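MbSHANK1 protein (Monosiga brevicollis, PDB 6X23) binds a GIRK3 peptide through its PDZ domain, the part held in this chain, and may serve as a receptor adaptor like its SHANK relatives. Local coordinates at residues A[63-68]-A[83-88]; A[46-49]-A[54-57]; A[26-31]-A[79-84]. All coordinates share one frame; numbering follows the deposited sequence.

Contact 1: A[63-68]-A[83-88]; sequences DRLLEL and DEIKRS
The backbone oxygen of I85 has two partners in the chain. R19 NH2 donates a hydrogen bond to it, and S88 N adds a weak one, with N 3.3 Å from I85 O. Both bonds lie near the C-terminal part of helix 78-87, whose side chains I85 and E84 rest on L65 and L68 of strand 64-68. L65 and I85 meet tip to tip, L65 CD2 lying 4.1 Å from I85 CD1. L68 instead lays its two methyls against the helix. Its CD1 is 3.8 Å from I85 CG1, and its CD2 is 3.6 Å from E84 CB. The L68 side chain runs across E84 at about a right angle. The CG of L68 stands anti to the backbone N (chi1 171°), which carries the methyls out to the helix.

This is the PDZ arrangement in which the longer helix closes one end of the small beta sandwich. Strand and helix axes come within 10.7 Å and their directions differ by 44°. A classic beta bulge lets L65 and L68, three residues apart, both point at the helix: L66 and E67 share R95 as their partner on strand 91-99. L65 and L68 also pack on F94 of that strand, and L68 on V92.

Against L68, E84 uses its CB; its side chain also touches W76. The chain bends at chi2 (-64°), which leads the carboxylate away from L68. There OE2 lies in the plane of the R87 guanidinium, at its edge, though R87 NE is 3.8 Å from E84 OE2, a long ion pair. Beyond the turn, S88 OG is held by V91 O and N69 ND2. I85 also packs on an apolar side chain of the bound peptide.

Contact 2: A[46-49]-A[54-57]; sequences RNVD and AARA
V48 and D49, at the end of strand 44-48, are the residues that meet A54 and A55 of the short helix 53-57. Before them, R46 keeps the strand paired with strand 26-29. It shares backbone bonds with R27, and its NE bonds to S29 OG.

V48 is the first to reach across. Its CG1 stands anti to the backbone N (chi1 161°), and this methyl makes all of the valine's contacts with the helix. It lies 3.3 Å from A55 N and 3.5 Å from A55 CB. The more buried A54 is looser, with its CB 4.0 Å from the same CG1. F26 and L59 pack around V48 and A54 and extend this apolar patch into the domain.

D49 follows, and here the backbone does the work. Its carbonyl oxygen sits 3.1 Å from A55 CB, a tight approach. A water lies unusually close to D49 O, at 2.5 Å, so the details of that bond are doubtful. The same water accepts a hydrogen bond from A55 N at 3.1 Å. The carboxylate of D49 lies at long range from a basic side chain of the peptide, a weak ion pair at most. Through the backbone, D49 bonds to G25 and A54 to F24, in the loop that, in PDZ domains, receives the peptide carboxylate.

No direct hydrogen bond joins the two segments. The small alanines let the strand end come close, and the water appears to bridge A55 N, an amide in the first turn of the helix, and D49 O.

Contact 3: A[26-31]-A[79-84]; sequences FRLSGA and RKVVDE
L28 reaches from strand 26-29 to two neighbouring valines of helix 78-87 and meets each at a different angle. Against V81 it lies crosswise, at about a right angle. Its CD2 presses on V81 CG1 at 3.4 Å, tighter than usual for two carbons. Against V82 it slides past in the opposite direction, and L28 CD2 is 4.2 Å from V82 CG2. One methyl of the leucine therefore serves both valines.

The other methyl, CD1, turns back along its own strand. It lies in the plane of the F26 ring, at the edge, 3.8 Å from F26 CE2. With chi1 at -164°, CG of L28 stands anti to the backbone N and heads for the helix. The second torsion (chi2 68°) then parts the methyls, sending CD2 to the valines and CD1 to F26.

The valines use different branches. V81 touches L28 with CG1, the branch anti to its backbone N. V82 offers CG2, the branch beside its backbone N. V81 also packs on L65 and W76, which places it in the core of the domain. V82 packs on a polar side chain of the peptide.

On its outer side the helix is braced by a salt bridge one turn long, R79 NE to D83 OD1 at 3.1 Å. The backbone bond from D83 N to R79 O, 2.8 Å, spans the same turn.

R27, L28 and S29 also form an antiparallel ladder with the bound peptide. Strand 26-29 and helix 78-87 form the canonical ligand groove of PDZ domains. They touch directly through L28 and the two valines, and the GIRK3 peptide adds a strand beside 26-29.

In the fold
Contacts 1 and 3 share helix 78-87 and the residues D83 and E84, and their centres are about 7 Å apart. They merge into one core: L65 CD2 is 3.6 Å from V81 CG1, and I85 CD1 is 4.0 Å from L28 CD2. Contact 2 lies at the other helix, its centre about 14 Å from each of the other two. It joins contact 3 through the paired strands 26-29 and 44-48, where V48 CG2 is 3.4 Å from F26 CB. The bound peptide relates all three. It lies along contact 3, meets I85 of contact 1 and approaches R46 and D49 of contact 2.

Contact 1: A[63-68]-A[83-88]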
ATOM      1  N   ASP A  63       0.132  -1.349   7.624  1.00 34.79           N
ATOM      2  CA  ASP A  63       1.024  -1.960   6.647  1.00 29.90           C
ATOM      3  C   ASP A  63       1.806  -0.876   5.925  1.00 29.80           C
ATOM      4  O   ASP A  63       1.229   0.090   5.424  1.00 33.08           O
ATOM      5  CB  ASP A  63       0.239  -2.789   5.629  1.00 24.40           C
ATOM      6  CG  ASP A  63      -0.242  -4.114   6.175  1.00 22.78           C
ATOM      7  OD1 ASP A  63       0.286  -4.637   7.187  1.00 24.38           O
ATOM      8  OD2 ASP A  63      -1.167  -4.660   5.559  1.00 28.53           O
ATOM      9  N   ARG A  64       3.120  -1.040   5.880  1.00 32.20           N
ATOM     10  CA  ARG A  64       4.018  -0.086   5.247  1.00 33.50           C
ATOM     11  C   ARG A  64       4.497  -0.648   3.918  1.00 32.44           C
ATOM     12  O   ARG A  64       4.919  -1.802   3.847  1.00 29.67           O
ATOM     13  CB  ARG A  64       5.214   0.227   6.150  1.00 30.78           C
ATOM     14  CG  ARG A  64       6.274   1.068   5.469  1.00 39.63           C
ATOM     15  CD  ARG A  64       7.265   1.600   6.479  1.00 47.38           C
ATOM     16  NE  ARG A  64       7.997   0.538   7.149  1.00 42.99           N
ATOM     17  CZ  ARG A  64       9.119   0.027   6.673  1.00 46.12           C
ATOM     18  NH1 ARG A  64       9.608   0.488   5.531  1.00 39.74           N
ATOM     19  NH2 ARG A  64       9.747  -0.936   7.334  1.00 46.70           N
ATOM     20  N   LEU A  65       4.449   0.179   2.882  1.00 29.20           N
ATOM     21  CA  LEU A  65       4.724  -0.242   1.521  1.00 25.79           C
ATOM     22  C   LEU A  65       6.223  -0.391   1.305  1.00 34.73           C
ATOM     23  O   LEU A  65       6.986   0.557   1.518  1.00 44.10           O
ATOM     24  CB  LEU A  65       4.142   0.782   0.555  1.00 30.37           C
ATOM     25  CG  LEU A  65       4.095   0.341  -0.903  1.00 40.24           C
ATOM     26  CD1 LEU A  65       3.589  -1.103  -1.040  1.00 33.85           C
ATOM     27  CD2 LEU A  65       3.216   1.281  -1.701  1.00 42.30           C
ATOM     28  N   LEU A  66       6.652  -1.574   0.877  1.00 23.96           N
ATOM     29  CA  LEU A  66       8.044  -1.816   0.558  1.00 23.14           C
ATOM     30  C   LEU A  66       8.275  -2.043  -0.930  1.00 32.71           C
ATOM     31  O   LEU A  66       9.201  -1.467  -1.508  1.00 38.24           O
ATOM     32  CB  LEU A  66       8.545  -3.017   1.347  1.00 27.94           C
ATOM     33  CG  LEU A  66       9.146  -2.799   2.739  1.00 38.68           C
ATOM     34  CD1 LEU A  66       8.338  -1.842   3.591  1.00 31.99           C
ATOM     35  CD2 LEU A  66       9.247  -4.152   3.441  1.00 31.94           C
ATOM     36  N   GLU A  67       7.478  -2.892  -1.572  1.00 26.77           N
ATOM     37  CA  GLU A  67       7.668  -3.187  -2.986  1.00 27.21           C
ATOM     38  C   GLU A  67       6.327  -3.107  -3.697  1.00 25.43           C
ATOM     39  O   GLU A  67       5.295  -3.524  -3.167  1.00 23.43           O
ATOM     40  CB  GLU A  67       8.281  -4.577  -3.239  1.00 25.86           C
ATOM     41  CG  GLU A  67       9.634  -4.867  -2.572  1.00 26.27           C
ATOM     42  CD  GLU A  67      10.174  -6.248  -2.938  1.00 28.22           C
ATOM     43  OE1 GLU A  67       9.467  -7.006  -3.647  1.00 26.14           O
ATOM     44  OE2 GLU A  67      11.302  -6.590  -2.506  1.00 34.94           O
ATOM     45  N   LEU A  68       6.367  -2.590  -4.913  1.00 29.59           N
ATOM     46  CA  LEU A  68       5.227  -2.489  -5.804  1.00 22.90           C
ATOM     47  C   LEU A  68       5.615  -3.229  -7.071  1.00 20.89           C
ATOM     48  O   LEU A  68       6.575  -2.840  -7.737  1.00 22.46           O
ATOM     49  CB  LEU A  68       4.917  -1.022  -6.091  1.00 20.04           C
ATOM     50  CG  LEU A  68       3.899  -0.646  -7.154  1.00 20.57           C
ATOM     51  CD1 LEU A  68       2.558  -1.125  -6.698  1.00 19.65           C
ATOM     52  CD2 LEU A  68       3.899   0.849  -7.283  1.00 22.33           C
ATOM     53  N   ASP A  83       0.744   7.081  -8.417  1.00 33.91           N
ATOM     54  CA  ASP A  83       0.537   7.027  -9.861  1.00 35.30           C
ATOM     55  C   ASP A  83       0.789   5.630 -10.399  1.00 27.73           C
ATOM     56  O   ASP A  83       0.005   5.122 -11.206  1.00 28.52           O
ATOM     57  CB  ASP A  83       1.433   8.040 -10.570  1.00 38.85           C
ATOM     58  CG  ASP A  83       0.891   9.457 -10.489  1.00 44.60           C
ATOM     59  OD1 ASP A  83      -0.316   9.646 -10.168  1.00 41.33           O
ATOM     60  OD2 ASP A  83       1.690  10.382 -10.751  1.00 50.72           O
ATOM     61  N   GLU A  84       1.868   4.988  -9.949  1.00 24.80           N
ATOM     62  CA  GLU A  84       2.157   3.635 -10.403  1.00 24.86           C
ATOM     63  C   GLU A  84       1.127   2.647  -9.874  1.00 23.89           C
ATOM     64  O   GLU A  84       0.763   1.682 -10.566  1.00 20.32           O
ATOM     65  CB  GLU A  84       3.572   3.233  -9.986  1.00 22.50           C
ATOM     66  CG  GLU A  84       4.666   3.875 -10.843  1.00 30.98           C
ATOM     67  CD  GLU A  84       4.612   3.431 -12.301  1.00 26.98           C
ATOM     68  OE1 GLU A  84       5.345   2.484 -12.679  1.00 31.10           O
ATOM     69  OE2 GLU A  84       3.830   4.024 -13.075  1.00 21.63           O
ATOM     70  N   ILE A  85       0.626   2.869  -8.666  1.00 24.74           N
ATOM     71  CA  ILE A  85      -0.464   2.025  -8.202  1.00 24.58           C
ATOM     72  C   ILE A  85      -1.664   2.149  -9.141  1.00 23.46           C
ATOM     73  O   ILE A  85      -2.245   1.145  -9.566  1.00 20.88           O
ATOM     74  CB  ILE A  85      -0.808   2.363  -6.744  1.00 19.50           C
ATOM     75  CG1 ILE A  85       0.300   1.786  -5.845  1.00 18.56           C
ATOM     76  CG2 ILE A  85      -2.194   1.828  -6.409  1.00 22.65           C
ATOM     77  CD1 ILE A  85       0.180   2.100  -4.377  1.00 15.60           C
ATOM     78  N   LYS A  86      -2.009   3.374  -9.536  1.00 28.05           N
ATOM     79  CA  LYS A  86      -3.149   3.543 -10.435  1.00 30.52           C
ATOM     80  C   LYS A  86      -2.871   3.000 -11.831  1.00 29.74           C
ATOM     81  O   LYS A  86      -3.826   2.621 -12.535  1.00 21.91           O
ATOM     82  CB  LYS A  86      -3.548   5.018 -10.521  1.00 28.36           C
ATOM     83  CG  LYS A  86      -4.000   5.582  -9.182  1.00 31.34           C
ATOM     84  CD  LYS A  86      -3.942   7.093  -9.158  1.00 36.44           C
ATOM     85  CE  LYS A  86      -5.129   7.634  -8.387  1.00 46.17           C
ATOM     86  NZ  LYS A  86      -4.864   8.958  -7.750  1.00 52.00           N
ATOM     87  N   ARG A  87      -1.589   2.945 -12.236  1.00 24.90           N
ATOM     88  CA  ARG A  87      -1.185   2.532 -13.570  1.00 19.42           C
ATOM     89  C   ARG A  87      -0.905   1.042 -13.662  1.00 26.64           C
ATOM     90  O   ARG A  87      -0.550   0.540 -14.753  1.00 20.12           O
ATOM     91  CB  ARG A  87       0.032   3.333 -14.000  1.00 16.70           C
ATOM     92  CG  ARG A  87      -0.341   4.743 -14.354  1.00 22.66           C
ATOM     93  CD  ARG A  87       0.879   5.582 -14.717  1.00 27.99           C
ATOM     94  NE  ARG A  87       1.525   5.082 -15.921  1.00 21.27           N
ATOM     95  CZ  ARG A  87       1.097   5.353 -17.142  1.00 26.08           C
ATOM     96  NH1 ARG A  87       0.028   6.125 -17.278  1.00 19.75           N
ATOM     97  NH2 ARG A  87       1.735   4.864 -18.212  1.00 24.30           N
ATOM     98  N   SER A  88      -1.065   0.328 -12.540  1.00 21.36           N
ATOM     99  CA  SER A  88      -0.734  -1.089 -12.474  1.00 19.37           C
ATOM    100  C   SER A  88      -1.740  -1.938 -13.220  1.00 24.88           C
ATOM    101  O   SER A  88      -1.459  -3.112 -13.485  1.00 25.31           O
ATOM    102  CB  SER A  88      -0.651  -1.546 -11.025  1.00 17.74           C
ATOM    103  OG  SER A  88      -0.158  -2.862 -10.944  1.00 21.42           O
TER

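Contact 2: A[46-49]-A[54-57]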
ATOM      1  N   ARG A  46      -3.117   3.748   5.773  1.00 51.15           N
ATOM      2  CA  ARG A  46      -3.724   4.537   6.886  1.00 57.63           C
ATOM      3  C   ARG A  46      -5.079   3.984   7.289  1.00 53.02           C
ATOM      4  O   ARG A  46      -5.436   4.193   8.452  1.00 65.20           O
ATOM      5  CB  ARG A  46      -3.897   6.013   6.530  1.00 58.41           C
ATOM      6  CG  ARG A  46      -3.896   6.944   7.735  1.00 64.10           C
ATOM      7  CD  ARG A  46      -3.528   8.381   7.402  1.00 71.49           C
ATOM      8  NE  ARG A  46      -2.239   8.848   7.900  1.00 76.65           N
ATOM      9  CZ  ARG A  46      -2.004   9.243   9.149  1.00 79.01           C
ATOM     10  NH1 ARG A  46      -0.805   9.663   9.506  1.00 73.58           N
ATOM     11  NH2 ARG A  46      -2.966   9.218  10.048  1.00 73.69           N
ATOM     12  N   ASN A  47      -5.771   3.342   6.359  1.00 50.43           N
ATOM     13  CA  ASN A  47      -7.092   2.692   6.573  1.00 49.87           C
ATOM     14  C   ASN A  47      -7.441   1.877   5.329  1.00 35.42           C
ATOM     15  O   ASN A  47      -6.846   2.117   4.309  1.00 33.84           O
ATOM     16  CB  ASN A  47      -8.211   3.667   6.948  1.00 60.63           C
ATOM     17  CG  ASN A  47      -8.915   4.271   5.758  1.00 62.55           C
ATOM     18  OD1 ASN A  47      -9.781   3.640   5.168  1.00 62.06           O
ATOM     19  ND2 ASN A  47      -8.547   5.492   5.412  1.00 63.99           N
ATOM     20  N   VAL A  48      -8.347   0.900   5.445  1.00 31.05           N
ATOM     21  CA  VAL A  48      -8.682   0.033   4.273  1.00 25.08           C
ATOM     22  C   VAL A  48     -10.189  -0.245   4.256  1.00 23.63           C
ATOM     23  O   VAL A  48     -10.746  -0.534   5.335  1.00 26.38           O
ATOM     24  CB  VAL A  48      -7.866  -1.276   4.311  1.00 23.27           C
ATOM     25  CG1 VAL A  48      -8.474  -2.371   3.447  1.00 24.63           C
ATOM     26  CG2 VAL A  48      -6.408  -1.049   3.938  1.00 25.48           C
ATOM     27  N   ASP A  49     -10.820  -0.161   3.078  1.00 27.11           N
ATOM     28  CA  ASP A  49     -12.253  -0.426   2.974  1.00 29.69           C
ATOM     29  C   ASP A  49     -12.546  -1.866   3.373  1.00 26.61           C
ATOM     30  O   ASP A  49     -12.140  -2.782   2.644  1.00 25.29           O
ATOM     31  CB  ASP A  49     -12.739  -0.192   1.554  1.00 26.72           C
ATOM     32  CG  ASP A  49     -12.556   1.216   1.126  1.00 36.42           C
ATOM     33  OD1 ASP A  49     -12.380   2.060   2.025  1.00 49.99           O
ATOM     34  OD2 ASP A  49     -12.563   1.476  -0.096  1.00 42.86           O
ATOM     35  N   ALA A  54      -8.640  -4.607  -1.263  1.00 25.09           N
ATOM     36  CA  ALA A  54      -7.430  -4.703  -0.443  1.00 23.46           C
ATOM     37  C   ALA A  54      -7.706  -5.471   0.835  1.00 26.41           C
ATOM     38  O   ALA A  54      -6.964  -6.398   1.185  1.00 27.44           O
ATOM     39  CB  ALA A  54      -6.866  -3.320  -0.116  1.00 19.56           C
ATOM     40  N   ALA A  55      -8.776  -5.100   1.551  1.00 25.07           N
ATOM     41  CA  ALA A  55      -9.158  -5.842   2.749  1.00 19.11           C
ATOM     42  C   ALA A  55      -9.305  -7.314   2.434  1.00 21.53           C
ATOM     43  O   ALA A  55      -8.858  -8.169   3.213  1.00 20.49           O
ATOM     44  CB  ALA A  55     -10.465  -5.306   3.334  1.00 20.39           C
ATOM     45  N   ARG A  56      -9.912  -7.629   1.283  1.00 23.99           N
ATOM     46  CA  ARG A  56     -10.098  -9.024   0.891  1.00 26.28           C
ATOM     47  C   ARG A  56      -8.764  -9.724   0.677  1.00 29.16           C
ATOM     48  O   ARG A  56      -8.648 -10.926   0.928  1.00 41.40           O
ATOM     49  CB  ARG A  56     -10.967  -9.130  -0.365  1.00 32.60           C
ATOM     50  CG  ARG A  56     -11.500 -10.546  -0.576  1.00 46.95           C
ATOM     51  CD  ARG A  56     -12.362 -10.733  -1.832  1.00 56.40           C
ATOM     52  NE  ARG A  56     -13.754 -11.016  -1.457  1.00 78.04           N
ATOM     53  CZ  ARG A  56     -14.335 -12.214  -1.525  1.00 73.25           C
ATOM     54  NH1 ARG A  56     -13.645 -13.258  -1.971  1.00 70.25           N
ATOM     55  NH2 ARG A  56     -15.604 -12.369  -1.143  1.00 58.60           N
ATOM     56  N   ALA A  57      -7.744  -9.001   0.222  1.00 21.55           N
ATOM     57  CA  ALA A  57      -6.441  -9.622   0.080  1.00 22.31           C
ATOM     58  C   ALA A  57      -5.616  -9.540   1.351  1.00 24.09           C
ATOM     59  O   ALA A  57      -4.511 -10.089   1.399  1.00 29.92           O
ATOM     60  CB  ALA A  57      -5.684  -8.988  -1.075  1.00 26.98           C
TER
HETATM   61  O   HOH W   1     -10.440  -2.636   0.767  1.00 19.90           O

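Contact 3: A[26-31]-A[79-84]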
ATOM      1  N   PHE A  26      -8.132   1.436  -0.395  1.00 24.52           N
ATOM      2  CA  PHE A  26      -7.381   1.881   0.790  1.00 24.70           C
ATOM      3  C   PHE A  26      -6.797   3.255   0.521  1.00 33.88           C
ATOM      4  O   PHE A  26      -6.759   3.691  -0.617  1.00 34.37           O
ATOM      5  CB  PHE A  26      -6.299   0.879   1.180  1.00 23.72           C
ATOM      6  CG  PHE A  26      -5.145   0.749   0.228  1.00 19.62           C
ATOM      7  CD1 PHE A  26      -5.214  -0.086  -0.862  1.00 21.63           C
ATOM      8  CD2 PHE A  26      -3.977   1.440   0.434  1.00 21.78           C
ATOM      9  CE1 PHE A  26      -4.138  -0.220  -1.719  1.00 23.83           C
ATOM     10  CE2 PHE A  26      -2.904   1.303  -0.425  1.00 24.82           C
ATOM     11  CZ  PHE A  26      -2.983   0.474  -1.503  1.00 18.07           C
ATOM     12  N   ARG A  27      -6.393   3.945   1.593  1.00 31.51           N
ATOM     13  CA  ARG A  27      -5.798   5.304   1.477  1.00 37.78           C
ATOM     14  C   ARG A  27      -4.311   5.212   1.831  1.00 36.42           C
ATOM     15  O   ARG A  27      -4.001   4.830   2.977  1.00 38.03           O
ATOM     16  CB  ARG A  27      -6.527   6.286   2.401  1.00 45.09           C
ATOM     17  CG  ARG A  27      -7.985   6.519   2.035  1.00 57.20           C
ATOM     18  CD  ARG A  27      -8.823   6.919   3.236  1.00 71.87           C
ATOM     19  NE  ARG A  27     -10.253   6.830   2.975  1.00 71.89           N
ATOM     20  CZ  ARG A  27     -10.841   7.244   1.858  1.00 70.79           C
ATOM     21  NH1 ARG A  27     -12.149   7.120   1.714  1.00 74.09           N
ATOM     22  NH2 ARG A  27     -10.120   7.780   0.890  1.00 73.54           N
ATOM     23  N   LEU A  28      -3.432   5.550   0.883  1.00 37.94           N
ATOM     24  CA  LEU A  28      -2.016   5.463   1.133  1.00 37.92           C
ATOM     25  C   LEU A  28      -1.561   6.799   1.700  1.00 42.76           C
ATOM     26  O   LEU A  28      -2.166   7.838   1.453  1.00 43.92           O
ATOM     27  CB  LEU A  28      -1.296   5.129  -0.159  1.00 34.46           C
ATOM     28  CG  LEU A  28       0.116   4.652   0.045  1.00 44.39           C
ATOM     29  CD1 LEU A  28       0.097   3.286   0.735  1.00 33.18           C
ATOM     30  CD2 LEU A  28       0.767   4.627  -1.316  1.00 37.27           C
ATOM     31  N   SER A  29      -0.516   6.779   2.494  1.00 42.72           N
ATOM     32  CA  SER A  29      -0.175   7.986   3.221  1.00 44.95           C
ATOM     33  C   SER A  29       1.308   7.959   3.526  1.00 50.30           C
ATOM     34  O   SER A  29       1.835   6.916   3.922  1.00 51.47           O
ATOM     35  CB  SER A  29      -0.973   8.076   4.515  1.00 47.78           C
ATOM     36  OG  SER A  29      -0.544   9.173   5.293  1.00 53.14           O
ATOM     37  N   GLY A  30       1.979   9.081   3.336  1.00 50.56           N
ATOM     38  CA  GLY A  30       3.363   9.082   3.760  1.00 49.94           C
ATOM     39  C   GLY A  30       4.140  10.206   3.115  1.00 62.39           C
ATOM     40  O   GLY A  30       3.574  11.230   2.733  1.00 62.73           O
ATOM     41  N   ALA A  31       5.443   9.958   3.003  1.00 65.34           N
ATOM     42  CA  ALA A  31       6.429  10.958   2.603  1.00 64.46           C
ATOM     43  C   ALA A  31       6.090  11.587   1.257  1.00 71.36           C
ATOM     44  O   ALA A  31       6.033  10.892   0.236  1.00 68.86           O
ATOM     45  CB  ALA A  31       7.814  10.311   2.542  1.00 64.99           C
ATOM     46  N   ARG A  79       3.610  10.642  -4.736  1.00 43.88           N
ATOM     47  CA  ARG A  79       2.815  10.673  -5.957  1.00 41.76           C
ATOM     48  C   ARG A  79       3.323   9.669  -6.975  1.00 39.42           C
ATOM     49  O   ARG A  79       2.528   9.106  -7.739  1.00 40.65           O
ATOM     50  CB  ARG A  79       2.777  12.075  -6.568  1.00 43.66           C
ATOM     51  CG  ARG A  79       1.787  12.134  -7.744  1.00 46.38           C
ATOM     52  CD  ARG A  79       0.354  12.426  -7.214  1.00 48.73           C
ATOM     53  NE  ARG A  79      -0.694  11.840  -8.049  1.00 62.28           N
ATOM     54  CZ  ARG A  79      -1.817  11.279  -7.581  1.00 64.35           C
ATOM     55  NH1 ARG A  79      -2.061  11.227  -6.264  1.00 53.71           N
ATOM     56  NH2 ARG A  79      -2.709  10.764  -8.436  1.00 53.84           N
ATOM     57  N   LYS A  80       4.633   9.424  -7.000  1.00 35.67           N
ATOM     58  CA  LYS A  80       5.140   8.401  -7.905  1.00 37.90           C
ATOM     59  C   LYS A  80       4.583   7.042  -7.527  1.00 33.88           C
ATOM     60  O   LYS A  80       4.160   6.280  -8.398  1.00 35.07           O
ATOM     61  CB  LYS A  80       6.665   8.378  -7.908  1.00 35.04           C
ATOM     62  CG  LYS A  80       7.267   7.487  -8.999  1.00 33.80           C
ATOM     63  CD  LYS A  80       8.765   7.790  -9.172  1.00 42.84           C
ATOM     64  CE  LYS A  80       9.585   6.618  -9.710  1.00 37.58           C
ATOM     65  NZ  LYS A  80       9.322   6.310 -11.156  1.00 52.60           N
ATOM     66  N   VAL A  81       4.534   6.745  -6.228  1.00 35.68           N
ATOM     67  CA  VAL A  81       3.959   5.486  -5.763  1.00 29.41           C
ATOM     68  C   VAL A  81       2.483   5.398  -6.144  1.00 30.69           C
ATOM     69  O   VAL A  81       2.035   4.410  -6.743  1.00 29.37           O
ATOM     70  CB  VAL A  81       4.157   5.341  -4.246  1.00 35.28           C
ATOM     71  CG1 VAL A  81       3.202   4.297  -3.687  1.00 25.56           C
ATOM     72  CG2 VAL A  81       5.607   4.975  -3.936  1.00 39.61           C
ATOM     73  N   VAL A  82       1.711   6.441  -5.820  1.00 28.60           N
ATOM     74  CA  VAL A  82       0.277   6.435  -6.107  1.00 27.55           C
ATOM     75  C   VAL A  82       0.025   6.292  -7.606  1.00 32.28           C
ATOM     76  O   VAL A  82      -0.802   5.473  -8.046  1.00 28.48           O
ATOM     77  CB  VAL A  82      -0.385   7.696  -5.525  1.00 30.50           C
ATOM     78  CG1 VAL A  82      -1.740   7.935  -6.151  1.00 33.91           C
ATOM     79  CG2 VAL A  82      -0.556   7.521  -4.038  1.00 35.17           C
ATOM     80  N   ASP A  83       0.744   7.081  -8.417  1.00 33.91           N
ATOM     81  CA  ASP A  83       0.537   7.027  -9.861  1.00 35.30           C
ATOM     82  C   ASP A  83       0.789   5.630 -10.399  1.00 27.73           C
ATOM     83  O   ASP A  83       0.005   5.122 -11.206  1.00 28.52           O
ATOM     84  CB  ASP A  83       1.433   8.040 -10.570  1.00 38.85           C
ATOM     85  CG  ASP A  83       0.891   9.457 -10.489  1.00 44.60           C
ATOM     86  OD1 ASP A  83      -0.316   9.646 -10.168  1.00 41.33           O
ATOM     87  OD2 ASP A  83       1.690  10.382 -10.751  1.00 50.72           O
ATOM     88  N   GLU A  84       1.868   4.988  -9.949  1.00 24.80           N
ATOM     89  CA  GLU A  84       2.157   3.635 -10.403  1.00 24.86           C
ATOM     90  C   GLU A  84       1.127   2.647  -9.874  1.00 23.89           C
ATOM     91  O   GLU A  84       0.763   1.682 -10.566  1.00 20.32           O
ATOM     92  CB  GLU A  84       3.572   3.233  -9.986  1.00 22.50           C
ATOM     93  CG  GLU A  84       4.666   3.875 -10.843  1.00 30.98           C
ATOM     94  CD  GLU A  84       4.612   3.431 -12.301  1.00 26.98           C
ATOM     95  OE1 GLU A  84       5.345   2.484 -12.679  1.00 31.10           O
ATOM     96  OE2 GLU A  84       3.830   4.024 -13.075  1.00 21.63           O
TER